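Local coordinates for protein putative TIM-barrel metal-dependent hydrolase (PDB 4DZI) that probably catalyses a metal-dependent hydrolysis, as a TIM-barrel amidohydrolase with a two-metal site occupied here by cadmium ions, at residues C[64-69]-C[87-92]; C[17-22]-C[99-104]; C[118-123]-C[161-166]; C[350-355]-C[387-392]. One frame throughout, in Å; residues are numbered along the deposited sequence.

Interaction 1: C[64-69]-C[87-92]; sequences PIIVPG and SLMKVE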
loop_
_atom_site.group_PDB
_atom_site.type_symbol
_atom_site.label_atom_id
_atom_site.label_comp_id
_atom_site.label_asym_id
_atom_site.label_seq_id
_atom_site.Cartn_x
_atom_site.Cartn_y
_atom_site.Cartn_z
ATOM N N PRO C 64 -3.488 6.906 -34.030
ATOM C CA PRO C 64 -2.121 7.436 -33.955
ATOM C C PRO C 64 -1.458 7.009 -32.663
ATOM O O PRO C 64 -2.114 6.459 -31.742
ATOM C CB PRO C 64 -2.313 8.959 -33.939
ATOM C CG PRO C 64 -3.713 9.171 -33.513
ATOM C CD PRO C 64 -4.494 7.988 -34.015
ATOM N N ILE C 65 -0.165 7.279 -32.574
ATOM C CA ILE C 65 0.612 6.667 -31.505
ATOM C C ILE C 65 1.430 7.754 -30.805
ATOM O O ILE C 65 2.000 8.647 -31.456
ATOM C CB ILE C 65 1.504 5.537 -32.057
ATOM C CG1 ILE C 65 2.145 4.771 -30.888
ATOM C CG2 ILE C 65 2.536 6.093 -33.023
ATOM C CD1 ILE C 65 1.121 4.055 -30.030
ATOM N N ILE C 66 1.485 7.687 -29.471
ATOM C CA ILE C 66 2.198 8.692 -28.689
ATOM C C ILE C 66 3.700 8.837 -29.094
ATOM O O ILE C 66 4.363 7.867 -29.477
ATOM C CB ILE C 66 2.054 8.387 -27.168
ATOM C CG1 ILE C 66 2.521 9.575 -26.335
ATOM C CG2 ILE C 66 2.827 7.123 -26.799
ATOM C CD1 ILE C 66 2.139 9.450 -24.860
ATOM N N VAL C 67 4.232 10.046 -29.007
ATOM C CA VAL C 67 5.660 10.302 -29.269
ATOM C C VAL C 67 6.476 9.824 -28.062
ATOM O O VAL C 67 6.132 10.130 -26.930
ATOM C CB VAL C 67 5.897 11.819 -29.456
ATOM C CG1 VAL C 67 7.395 12.136 -29.446
ATOM C CG2 VAL C 67 5.225 12.305 -30.753
ATOM N N PRO C 68 7.544 9.051 -28.294
ATOM C CA PRO C 68 8.321 8.539 -27.165
ATOM C C PRO C 68 8.837 9.680 -26.316
ATOM O O PRO C 68 9.324 10.689 -26.837
ATOM C CB PRO C 68 9.505 7.808 -27.858
ATOM C CG PRO C 68 8.931 7.370 -29.162
ATOM C CD PRO C 68 8.024 8.517 -29.597
ATOM N N GLY C 69 8.745 9.532 -24.994
ATOM C CA GLY C 69 9.273 10.543 -24.089
ATOM C C GLY C 69 8.466 11.813 -23.915
ATOM O O GLY C 69 8.850 12.660 -23.133
ATOM N N SER C 87 -1.464 19.197 -23.060
ATOM C CA SER C 87 -0.729 19.801 -24.160
ATOM C C SER C 87 0.594 19.074 -24.379
ATOM O O SER C 87 1.215 19.192 -25.431
ATOM C CB SER C 87 -0.470 21.287 -23.885
ATOM O OG SER C 87 0.577 21.472 -22.944
ATOM N N LEU C 88 1.028 18.320 -23.377
ATOM C CA LEU C 88 2.283 17.585 -23.500
ATOM C C LEU C 88 2.158 16.412 -24.479
ATOM O O LEU C 88 3.112 16.082 -25.183
ATOM C CB LEU C 88 2.757 17.100 -22.121
ATOM C CG LEU C 88 3.105 18.240 -21.155
ATOM C CD1 LEU C 88 3.614 17.697 -19.828
ATOM C CD2 LEU C 88 4.123 19.191 -21.774
ATOM N N MET C 89 0.996 15.771 -24.509
ATOM C CA MET C 89 0.841 14.605 -25.349
ATOM C C MET C 89 0.904 15.006 -26.826
ATOM O O MET C 89 0.189 15.892 -27.276
ATOM C CB MET C 89 -0.450 13.838 -25.040
ATOM C CG MET C 89 -0.387 12.367 -25.458
ATOM S SD MET C 89 -2.004 11.581 -25.592
ATOM C CE MET C 89 -1.629 10.052 -26.454
ATOM N N LYS C 90 1.789 14.358 -27.564
ATOM C CA LYS C 90 1.924 14.542 -29.011
ATOM C C LYS C 90 1.786 13.147 -29.564
ATOM O O LYS C 90 2.157 12.183 -28.884
ATOM C CB LYS C 90 3.311 15.090 -29.368
ATOM C CG LYS C 90 3.351 16.546 -29.792
ATOM C CD LYS C 90 2.988 17.465 -28.642
ATOM C CE LYS C 90 2.989 18.914 -29.094
ATOM N NZ LYS C 90 2.245 19.764 -28.130
ATOM N N VAL C 91 1.199 13.025 -30.758
ATOM C CA VAL C 91 1.035 11.713 -31.418
ATOM C C VAL C 91 1.549 11.774 -32.854
ATOM O O VAL C 91 1.720 12.854 -33.422
ATOM C CB VAL C 91 -0.414 11.150 -31.422
ATOM C CG1 VAL C 91 -0.936 10.875 -30.001
ATOM C CG2 VAL C 91 -1.367 12.044 -32.211
ATOM N N GLU C 92 1.779 10.597 -33.417
ATOM C CA GLU C 92 2.331 10.433 -34.768
ATOM C C GLU C 92 1.562 9.330 -35.446
ATOM O O GLU C 92 0.836 8.572 -34.798
ATOM C CB GLU C 92 3.794 9.967 -34.670
ATOM C CG GLU C 92 4.717 11.001 -34.035
ATOM C CD GLU C 92 6.162 10.552 -34.002
ATOM O OE1 GLU C 92 6.557 9.800 -33.065
ATOM O OE2 GLU C 92 6.917 10.961 -34.919
HETATM O O HOH W 1 5.633 7.482 -32.008
#

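Interaction 2: C[17-22]-C[99-104]; sequences YEPLDS and EYQNRD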
loop_
_atom_site.group_PDB
_atom_site.type_symbol
_atom_site.label_atom_id
_atom_site.label_comp_id
_atom_site.label_asym_id
_atom_site.label_seq_id
_atom_site.Cartn_x
_atom_site.Cartn_y
_atom_site.Cartn_z
ATOM N N TYR C 17 4.207 -2.570 -30.040
ATOM C CA TYR C 17 2.773 -2.346 -29.937
ATOM C C TYR C 17 2.145 -3.523 -30.676
ATOM O O TYR C 17 2.432 -3.778 -31.866
ATOM C CB TYR C 17 2.400 -1.013 -30.567
ATOM C CG TYR C 17 2.853 0.180 -29.739
ATOM C CD1 TYR C 17 2.482 0.288 -28.397
ATOM C CD2 TYR C 17 3.689 1.164 -30.251
ATOM C CE1 TYR C 17 2.856 1.373 -27.616
ATOM C CE2 TYR C 17 4.098 2.234 -29.476
ATOM C CZ TYR C 17 3.688 2.337 -28.149
ATOM O OH TYR C 17 4.066 3.433 -27.397
ATOM N N GLU C 18 1.318 -4.283 -29.990
ATOM C CA GLU C 18 0.740 -5.491 -30.604
ATOM C C GLU C 18 -0.182 -5.162 -31.755
ATOM O O GLU C 18 -0.954 -4.233 -31.678
ATOM C CB GLU C 18 -0.079 -6.294 -29.602
ATOM C CG GLU C 18 0.693 -6.876 -28.421
ATOM C CD GLU C 18 0.892 -5.911 -27.251
ATOM O OE1 GLU C 18 0.706 -4.682 -27.356
ATOM O OE2 GLU C 18 1.216 -6.422 -26.165
ATOM N N PRO C 19 -0.145 -5.983 -32.799
ATOM C CA PRO C 19 -1.207 -5.892 -33.803
ATOM C C PRO C 19 -2.530 -6.408 -33.230
ATOM O O PRO C 19 -2.556 -7.107 -32.201
ATOM C CB PRO C 19 -0.703 -6.815 -34.913
ATOM C CG PRO C 19 0.103 -7.848 -34.177
ATOM C CD PRO C 19 0.824 -7.055 -33.102
ATOM N N LEU C 20 -3.634 -6.060 -33.884
ATOM C CA LEU C 20 -4.944 -6.434 -33.358
ATOM C C LEU C 20 -5.143 -7.934 -33.154
ATOM O O LEU C 20 -5.984 -8.319 -32.375
ATOM C CB LEU C 20 -6.054 -5.902 -34.286
ATOM C CG LEU C 20 -6.230 -4.391 -34.270
ATOM C CD1 LEU C 20 -7.295 -4.019 -35.294
ATOM C CD2 LEU C 20 -6.639 -3.861 -32.883
ATOM N N ASP C 21 -4.389 -8.789 -33.857
ATOM C CA ASP C 21 -4.562 -10.233 -33.715
ATOM C C ASP C 21 -3.525 -10.919 -32.823
ATOM O O ASP C 21 -3.370 -12.167 -32.835
ATOM C CB ASP C 21 -4.604 -10.907 -35.114
ATOM C CG ASP C 21 -3.261 -10.848 -35.834
ATOM O OD1 ASP C 21 -2.367 -10.125 -35.361
ATOM O OD2 ASP C 21 -3.107 -11.526 -36.873
ATOM N N SER C 22 -2.841 -10.144 -31.990
ATOM C CA SER C 22 -1.845 -10.780 -31.142
ATOM C C SER C 22 -2.411 -11.882 -30.231
ATOM O O SER C 22 -1.767 -12.882 -29.982
ATOM C CB SER C 22 -1.054 -9.744 -30.318
ATOM O OG SER C 22 -1.899 -9.075 -29.382
ATOM N N GLU C 99 9.192 0.320 -36.813
ATOM C CA GLU C 99 10.036 -0.326 -35.792
ATOM C C GLU C 99 9.212 -0.693 -34.545
ATOM O O GLU C 99 9.674 -1.478 -33.688
ATOM C CB GLU C 99 11.222 0.570 -35.414
ATOM C CG GLU C 99 10.887 1.885 -34.688
ATOM C CD GLU C 99 10.525 3.047 -35.599
ATOM O OE1 GLU C 99 10.232 2.859 -36.814
ATOM O OE2 GLU C 99 10.545 4.177 -35.089
ATOM N N TYR C 100 7.987 -0.167 -34.459
ATOM C CA TYR C 100 7.136 -0.568 -33.298
ATOM C C TYR C 100 6.517 -1.962 -33.461
ATOM O O TYR C 100 6.075 -2.604 -32.503
ATOM C CB TYR C 100 6.006 0.459 -33.083
ATOM C CG TYR C 100 6.449 1.846 -32.754
ATOM C CD1 TYR C 100 7.786 2.147 -32.412
ATOM C CD2 TYR C 100 5.534 2.880 -32.734
ATOM C CE1 TYR C 100 8.190 3.440 -32.141
ATOM C CE2 TYR C 100 5.923 4.158 -32.425
ATOM C CZ TYR C 100 7.244 4.446 -32.123
ATOM O OH TYR C 100 7.608 5.736 -31.828
ATOM N N GLN C 101 6.410 -2.437 -34.689
ATOM C CA GLN C 101 5.735 -3.680 -34.947
ATOM C C GLN C 101 6.504 -4.637 -35.856
ATOM O O GLN C 101 6.069 -5.772 -36.064
ATOM C CB GLN C 101 4.344 -3.426 -35.551
ATOM C CG GLN C 101 3.505 -2.444 -34.731
ATOM C CD GLN C 101 2.063 -2.432 -35.218
ATOM O OE1 GLN C 101 1.817 -2.101 -36.380
ATOM N NE2 GLN C 101 1.113 -2.786 -34.353
ATOM N N ASN C 102 7.641 -4.192 -36.359
ATOM C CA ASN C 102 8.439 -5.001 -37.310
ATOM C C ASN C 102 9.871 -5.205 -36.827
ATOM O O ASN C 102 10.588 -4.217 -36.577
ATOM C CB ASN C 102 8.502 -4.263 -38.652
ATOM C CG ASN C 102 9.241 -5.050 -39.733
ATOM O OD1 ASN C 102 10.445 -4.881 -39.946
ATOM N ND2 ASN C 102 8.513 -5.903 -40.431
ATOM N N ARG C 103 10.297 -6.467 -36.733
ATOM C CA ARG C 103 11.561 -6.784 -36.094
ATOM C C ARG C 103 12.738 -6.213 -36.896
ATOM O O ARG C 103 13.629 -5.584 -36.333
ATOM C CB ARG C 103 11.710 -8.298 -35.915
ATOM C CG ARG C 103 12.843 -8.696 -34.960
ATOM C CD ARG C 103 13.120 -10.183 -35.044
ATOM N NE ARG C 103 14.023 -10.614 -33.970
ATOM C CZ ARG C 103 15.355 -10.511 -34.031
ATOM N NH1 ARG C 103 15.924 -10.004 -35.119
ATOM N NH2 ARG C 103 16.101 -10.901 -33.003
ATOM N N ASP C 104 12.714 -6.371 -38.228
ATOM C CA ASP C 104 13.833 -5.825 -38.985
ATOM C C ASP C 104 13.966 -4.322 -38.822
ATOM O O ASP C 104 15.066 -3.811 -38.667
ATOM C CB ASP C 104 13.684 -6.116 -40.491
ATOM C CG ASP C 104 13.823 -7.571 -40.831
ATOM O OD1 ASP C 104 14.285 -8.364 -39.984
ATOM O OD2 ASP C 104 13.470 -7.921 -41.981
#

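Interaction 3: C[118-123]-C[161-166]; sequences AFMLPT and HRIIAA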
loop_
_atom_site.group_PDB
_atom_site.type_symbol
_atom_site.label_atom_id
_atom_site.label_comp_id
_atom_site.label_asym_id
_atom_site.label_seq_id
_atom_site.Cartn_x
_atom_site.Cartn_y
_atom_site.Cartn_z
ATOM N N ALA C 118 17.833 -5.674 -26.596
ATOM C CA ALA C 118 16.689 -5.055 -25.928
ATOM C C ALA C 118 15.805 -6.172 -25.411
ATOM O O ALA C 118 15.581 -7.154 -26.142
ATOM C CB ALA C 118 15.912 -4.227 -26.939
ATOM N N PHE C 119 15.242 -6.010 -24.200
ATOM C CA PHE C 119 14.173 -6.922 -23.729
ATOM C C PHE C 119 12.892 -6.342 -24.318
ATOM O O PHE C 119 12.614 -5.173 -24.121
ATOM C CB PHE C 119 14.074 -6.939 -22.203
ATOM C CG PHE C 119 15.268 -7.541 -21.496
ATOM C CD1 PHE C 119 16.459 -7.837 -22.156
ATOM C CD2 PHE C 119 15.189 -7.775 -20.131
ATOM C CE1 PHE C 119 17.536 -8.384 -21.450
ATOM C CE2 PHE C 119 16.247 -8.314 -19.426
ATOM C CZ PHE C 119 17.423 -8.632 -20.091
ATOM N N MET C 120 12.144 -7.139 -25.073
ATOM C CA MET C 120 10.962 -6.632 -25.793
ATOM C C MET C 120 9.721 -7.152 -25.072
ATOM O O MET C 120 9.525 -8.375 -24.940
ATOM C CB MET C 120 10.959 -7.087 -27.263
ATOM C CG MET C 120 11.944 -6.307 -28.137
ATOM S SD MET C 120 11.540 -4.544 -28.356
ATOM C CE MET C 120 9.985 -4.715 -29.199
ATOM N N LEU C 121 8.913 -6.218 -24.566
ATOM C CA LEU C 121 7.887 -6.528 -23.582
ATOM C C LEU C 121 6.550 -6.018 -24.112
ATOM O O LEU C 121 6.522 -5.093 -24.903
ATOM C CB LEU C 121 8.225 -5.820 -22.241
ATOM C CG LEU C 121 9.666 -6.065 -21.783
ATOM C CD1 LEU C 121 9.946 -5.327 -20.492
ATOM C CD2 LEU C 121 9.921 -7.546 -21.543
ATOM N N PRO C 122 5.436 -6.618 -23.661
ATOM C CA PRO C 122 4.137 -6.300 -24.212
ATOM C C PRO C 122 3.622 -4.935 -23.774
ATOM O O PRO C 122 4.100 -4.343 -22.788
ATOM C CB PRO C 122 3.200 -7.386 -23.620
ATOM C CG PRO C 122 4.079 -8.369 -22.928
ATOM C CD PRO C 122 5.321 -7.574 -22.552
ATOM N N THR C 123 2.632 -4.445 -24.519
ATOM C CA THR C 123 1.910 -3.240 -24.144
ATOM C C THR C 123 0.471 -3.648 -23.814
ATOM O O THR C 123 0.096 -3.745 -22.636
ATOM C CB THR C 123 2.017 -2.135 -25.228
ATOM O OG1 THR C 123 3.414 -1.812 -25.401
ATOM C CG2 THR C 123 1.259 -0.875 -24.766
ATOM N N HIS C 161 20.715 -12.627 -31.493
ATOM C CA HIS C 161 20.725 -12.211 -30.073
ATOM C C HIS C 161 20.585 -10.716 -29.861
ATOM O O HIS C 161 21.198 -10.147 -28.935
ATOM C CB HIS C 161 21.950 -12.788 -29.336
ATOM C CG HIS C 161 22.005 -14.306 -29.343
ATOM N ND1 HIS C 161 20.942 -15.079 -29.019
ATOM C CD2 HIS C 161 23.048 -15.190 -29.662
ATOM C CE1 HIS C 161 21.281 -16.383 -29.138
ATOM N NE2 HIS C 161 22.569 -16.444 -29.533
ATOM N N ARG C 162 19.761 -10.065 -30.683
ATOM C CA ARG C 162 19.504 -8.635 -30.537
ATOM C C ARG C 162 18.249 -8.416 -29.677
ATOM O O ARG C 162 18.116 -7.379 -29.034
ATOM C CB ARG C 162 19.223 -8.001 -31.900
ATOM C CG ARG C 162 20.375 -8.023 -32.917
ATOM C CD ARG C 162 21.656 -7.389 -32.361
ATOM N NE ARG C 162 21.540 -5.966 -32.011
ATOM C CZ ARG C 162 21.548 -4.959 -32.881
ATOM N NH1 ARG C 162 21.639 -5.203 -34.191
ATOM N NH2 ARG C 162 21.436 -3.702 -32.472
ATOM N N ILE C 163 17.344 -9.389 -29.673
ATOM C CA ILE C 163 16.053 -9.165 -28.996
ATOM C C ILE C 163 15.693 -10.323 -28.100
ATOM O O ILE C 163 15.669 -11.477 -28.520
ATOM C CB ILE C 163 14.948 -8.876 -30.031
ATOM C CG1 ILE C 163 15.162 -7.471 -30.598
ATOM C CG2 ILE C 163 13.561 -9.107 -29.430
ATOM C CD1 ILE C 163 14.200 -7.064 -31.690
ATOM N N ILE C 164 15.459 -10.023 -26.822
ATOM C CA ILE C 164 14.937 -11.039 -25.918
ATOM C C ILE C 164 13.452 -10.736 -25.757
ATOM O O ILE C 164 13.112 -9.797 -25.040
ATOM C CB ILE C 164 15.645 -10.942 -24.543
ATOM C CG1 ILE C 164 17.146 -11.215 -24.698
ATOM C CG2 ILE C 164 15.000 -11.888 -23.536
ATOM C CD1 ILE C 164 17.420 -12.545 -25.342
ATOM N N ALA C 165 12.583 -11.450 -26.473
ATOM C CA ALA C 165 11.139 -11.194 -26.345
ATOM C C ALA C 165 10.596 -12.126 -25.297
ATOM O O ALA C 165 10.612 -13.329 -25.472
ATOM C CB ALA C 165 10.424 -11.393 -27.695
ATOM N N ALA C 166 10.086 -11.558 -24.205
ATOM C CA ALA C 166 9.674 -12.348 -23.072
ATOM C C ALA C 166 8.223 -12.810 -23.179
ATOM O O ALA C 166 7.293 -11.987 -23.187
ATOM C CB ALA C 166 9.867 -11.506 -21.802
HETATM O O HOH W 2 7.172 -9.705 -24.675
#

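Interaction 4: C[350-355]-C[387-392]; sequences KILFGS and DNALDL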
loop_
_atom_site.group_PDB
_atom_site.type_symbol
_atom_site.label_atom_id
_atom_site.label_comp_id
_atom_site.label_asym_id
_atom_site.label_seq_id
_atom_site.Cartn_x
_atom_site.Cartn_y
_atom_site.Cartn_z
ATOM N N LYS C 350 22.721 -4.855 -8.759
ATOM C CA LYS C 350 21.333 -5.214 -8.988
ATOM C C LYS C 350 20.535 -4.120 -9.697
ATOM O O LYS C 350 19.325 -4.292 -9.941
ATOM C CB LYS C 350 20.665 -5.568 -7.642
ATOM C CG LYS C 350 21.186 -6.903 -7.087
ATOM C CD LYS C 350 21.024 -8.023 -8.111
ATOM C CE LYS C 350 20.974 -9.397 -7.468
ATOM N NZ LYS C 350 22.342 -9.904 -7.242
ATOM N N ILE C 351 21.202 -3.016 -10.040
ATOM C CA ILE C 351 20.515 -1.885 -10.684
ATOM C C ILE C 351 20.607 -2.038 -12.203
ATOM O O ILE C 351 21.702 -2.196 -12.749
ATOM C CB ILE C 351 21.131 -0.555 -10.233
ATOM C CG1 ILE C 351 20.917 -0.371 -8.728
ATOM C CG2 ILE C 351 20.531 0.614 -10.998
ATOM C CD1 ILE C 351 21.559 0.908 -8.200
ATOM N N LEU C 352 19.447 -2.027 -12.856
ATOM C CA LEU C 352 19.397 -2.172 -14.303
ATOM C C LEU C 352 18.947 -0.936 -15.040
ATOM O O LEU C 352 17.928 -0.313 -14.712
ATOM C CB LEU C 352 18.449 -3.314 -14.679
ATOM C CG LEU C 352 18.802 -4.720 -14.194
ATOM C CD1 LEU C 352 17.707 -5.734 -14.444
ATOM C CD2 LEU C 352 20.075 -5.144 -14.935
ATOM N N PHE C 353 19.654 -0.602 -16.108
ATOM C CA PHE C 353 19.132 0.366 -17.063
ATOM C C PHE C 353 17.989 -0.174 -17.925
ATOM O O PHE C 353 18.106 -1.235 -18.549
ATOM C CB PHE C 353 20.288 0.856 -17.943
ATOM C CG PHE C 353 19.877 1.271 -19.321
ATOM C CD1 PHE C 353 19.097 2.399 -19.535
ATOM C CD2 PHE C 353 20.291 0.516 -20.412
ATOM C CE1 PHE C 353 18.745 2.771 -20.832
ATOM C CE2 PHE C 353 19.934 0.870 -21.704
ATOM C CZ PHE C 353 19.191 2.014 -21.918
ATOM N N GLY C 354 16.870 0.556 -17.918
ATOM C CA GLY C 354 15.757 0.254 -18.835
ATOM C C GLY C 354 15.169 1.613 -19.244
ATOM O O GLY C 354 14.984 2.490 -18.405
ATOM N N SER C 355 14.888 1.796 -20.526
ATOM C CA SER C 355 14.420 3.088 -21.022
ATOM C C SER C 355 12.898 3.178 -21.187
ATOM O O SER C 355 12.349 4.292 -21.187
ATOM C CB SER C 355 15.020 3.351 -22.414
ATOM O OG SER C 355 14.504 2.391 -23.322
ATOM N N ASP C 387 26.397 -4.687 -18.065
ATOM C CA ASP C 387 26.768 -6.000 -17.561
ATOM C C ASP C 387 25.853 -6.592 -16.498
ATOM O O ASP C 387 25.761 -7.823 -16.363
ATOM C CB ASP C 387 28.205 -5.974 -17.104
ATOM C CG ASP C 387 29.156 -5.854 -18.286
ATOM O OD1 ASP C 387 28.910 -6.520 -19.309
ATOM O OD2 ASP C 387 30.122 -5.104 -18.201
ATOM N N ASN C 388 25.161 -5.752 -15.728
ATOM C CA ASN C 388 24.243 -6.342 -14.768
ATOM C C ASN C 388 23.132 -7.116 -15.470
ATOM O O ASN C 388 22.669 -8.123 -14.969
ATOM C CB ASN C 388 23.593 -5.267 -13.910
ATOM C CG ASN C 388 24.586 -4.623 -12.951
ATOM O OD1 ASN C 388 25.658 -5.163 -12.685
ATOM N ND2 ASN C 388 24.226 -3.471 -12.427
ATOM N N ALA C 389 22.665 -6.608 -16.604
ATOM C CA ALA C 389 21.615 -7.296 -17.379
ATOM C C ALA C 389 22.144 -8.647 -17.879
ATOM O O ALA C 389 21.422 -9.620 -17.893
ATOM C CB ALA C 389 21.166 -6.442 -18.552
ATOM N N LEU C 390 23.411 -8.674 -18.307
ATOM C CA LEU C 390 23.988 -9.932 -18.775
ATOM C C LEU C 390 24.128 -10.894 -17.599
ATOM O O LEU C 390 23.865 -12.093 -17.739
ATOM C CB LEU C 390 25.334 -9.670 -19.470
ATOM C CG LEU C 390 25.143 -8.913 -20.781
ATOM C CD1 LEU C 390 26.484 -8.381 -21.289
ATOM C CD2 LEU C 390 24.506 -9.830 -21.815
ATOM N N ASP C 391 24.451 -10.365 -16.414
ATOM C CA ASP C 391 24.470 -11.203 -15.209
ATOM C C ASP C 391 23.077 -11.814 -14.900
ATOM O O ASP C 391 22.938 -13.001 -14.577
ATOM C CB ASP C 391 24.860 -10.358 -14.006
ATOM C CG ASP C 391 26.340 -9.968 -13.967
ATOM O OD1 ASP C 391 27.177 -10.446 -14.763
ATOM O OD2 ASP C 391 26.666 -9.133 -13.107
ATOM N N LEU C 392 22.034 -10.982 -14.989
ATOM C CA LEU C 392 20.671 -11.429 -14.787
ATOM C C LEU C 392 20.284 -12.595 -15.703
ATOM O O LEU C 392 19.677 -13.547 -15.244
ATOM C CB LEU C 392 19.707 -10.250 -14.984
ATOM C CG LEU C 392 18.231 -10.608 -15.129
ATOM C CD1 LEU C 392 17.592 -11.116 -13.817
ATOM C CD2 LEU C 392 17.509 -9.336 -15.621
#

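Interaction 1: C[64-69]-C[87-92]
Ile65 and Glu92 pair backbone to backbone through two hydrogen bonds. Ile65 N donates to Glu92 O at 2.8 Å, and Glu92 N returns a bond of the same length to Ile65 O. One residue on, Ile66 and Val91 form the non-hydrogen-bonded pair, their CA atoms 4.2 Å apart. A third bond follows, Val67 N to Lys90 O at 3.0 Å. The result is a minimal antiparallel two-stranded sheet.

CG2 of Val67, set beside its own backbone N with CG1 anti to that N (chi1 169°), lies 3.6 Å from Glu92 CG and also meets Lys90 CB; the valine and glutamate chains run roughly at right angles. Ile66 is likewise crossed by Met89, whose extended chain lays CG 3.9 Å from Ile66 CD1 and brings CE near the same branch. At the other end the Pro64 ring, entered through a cis peptide bond, puts CB 3.7 Å from Val91 CG2.

The carboxylate of Glu92 has two kinds of partner: OE1 accepts a hydrogen bond from a water that also donates to Ile66 O, and OE2 is hydrogen-bonded to His97, which would help fix its rotation. Lys90 turns back instead, its NZ bonding Ser87 O.

This small sheet lies near the protein surface. Ile65 packs on Tyr17, Pro68 on Tyr100 and Trp357, and Gly69 is joined through the backbone to the metal ligand His359, while helix 72-76 lies between the two strands in the chain.

Interaction 2: C[17-22]-C[99-104]
This is a buried contact between the loop after strand 9-15 and the short 3-10 segment and loop leading into helix 103-113, and it combines two hydrogen bonds with an aromatic pair. Tyr17 and Tyr100 point the same way, side by side, in an offset edge-to-face arrangement: the edge of Tyr17 is turned toward the face of Tyr100, with planes at 77° and centroids 5.3 Å apart. The rings come closest at Tyr17 CD2 and Tyr100 CD2, 3.5 Å apart. At the backbone, Tyr17 N donates to Tyr100 O at 3.1 Å.

Gln101 supplies the second bond. Its extended chain carries the amide to Tyr17 O, which NE2 reaches at 3.0 Å; the acceptor lies in the plane of the amide, but the nitrogen stands 51° above the carbonyl plane of Tyr17. Both backbone polar atoms of Tyr17 are therefore held by the 99-104 segment. Further along, Glu18 turns away to bond the backbone N atoms of Thr123, Phe124 and Gly125.

With the peptide groups of a buried tyrosine bonded on both its N and O, and its ring edge set against Tyr100, the loop is probably held in a defined position, with the Tyr17 side chain about 8 Å from a cadmium ion.

Interaction 3: C[118-123]-C[161-166]
Met120 CG and Ile163 CG2 meet at 3.5 Å, tighter than usual for two carbons, and form the apolar centre of this contact. A chi1 of -76° sets Met120 CG anti to its carbonyl carbon and against the isoleucine; the bends at chi2 and chi3 then lead the chain end away. The isoleucine offers the branch that stands anti to its backbone N and beside its carbonyl carbon. The two side chains slant across each other, on the face that also carries Ala118 and Ala165. On the other face Phe119 and Ile164 run side by side, with Phe119 CD1 4.0 Å from Ile164 CB. Beyond the last bridged pair, Met120 with Ala165, Leu121 CD2 comes 4.0 Å from Ala166 CB.

Between the two faces the backbones pair in parallel, their short segments 30° apart. Ala118 N bonds Arg162 O, Ile164 N bonds Ala118 O at 3.0 Å, and Met120 N bonds Ile164 O at 2.8 Å. The strands then draw apart: Ala166 N makes only a weak bond to Met120 O, 3.3 Å long, and a water donates to both Met120 O and Ala166 O. At the opposite end Arg162 bonds Glu116 O and Ile115 O and forms a salt bridge with Asp111.

The pair belongs to the parallel wall of the TIM barrel, with helices filling much of the connection between its strands. Strand 115-121 is the middle of three, flanked by 9-15 and 163-165; Leu121 packs on the metal ligand Asp13, Ile163 faces helix 103-113, and Ala166 touches strand 192-193.

Interaction 4: C[350-355]-C[387-392]
Leu352 CD2 rests against Asn388 CB, 3.7 Å away, where the 350-355 segment passes helix 378-393, while the asparagine amide reaches Ile351 O. Leu352 has CG anti to its carbonyl carbon (chi1 -62°), a setting that brings the fork of the side chain to the helix although its CB does not point there. Its two methyls then divide the work. CD2 also lies on the helix backbone, 3.4 Å from Ala389 N, and touches Ala389 CB. CD1 instead meets CD2 of Leu392, one turn further along the helix, at 3.8 Å. Leu392 takes a different first torsion, its CG anti to the backbone N, and the two leucines cross at about a right angle.

The segment makes backbone hydrogen bonds to Ile331 of strand 329-331 and to Val12 of strand 9-15, consistent with its taking the place of the closing wall segment of the TIM barrel between those strands; helix 378-393 packs outside it.

The polar part of the contact is one bond. Asn388 ND2 donates to Ile351 O at 2.8 Å, and the oxygen lies almost in the plane of the amide. A chi1 of -70° and chi2 of -17° turn the Asn388 amide so that ND2 faces Ile351 O; a weak second bond goes to Val348 O. The Ile351 side chain packs on Leu342, Ala343 and Ile346 of helix 339-346 and on Ile384, earlier in helix 378-393.

Overall arrangement
Interactions 3 and 4 are buried contacts of the barrel: the first pairs two wall strands, the second lays a helix on a wall segment, and they touch through Phe119 and Leu392. Interaction 2 is also buried but joins a loop to a short 3-10 segment and the loop after it, trading strand pairing for a tyrosine pair and a side-chain amide. Interaction 1 is the surface member, a two-stranded sheet where a lysine and a glutamate join the apolar contacts. It is nested within the chain loop closed by 17-22 and 99-104, and packs on both tyrosines of that contact. Interactions 2 and 3 also touch, through Glu18 and segment 118-123, and helix 103-113 leads from one to the other.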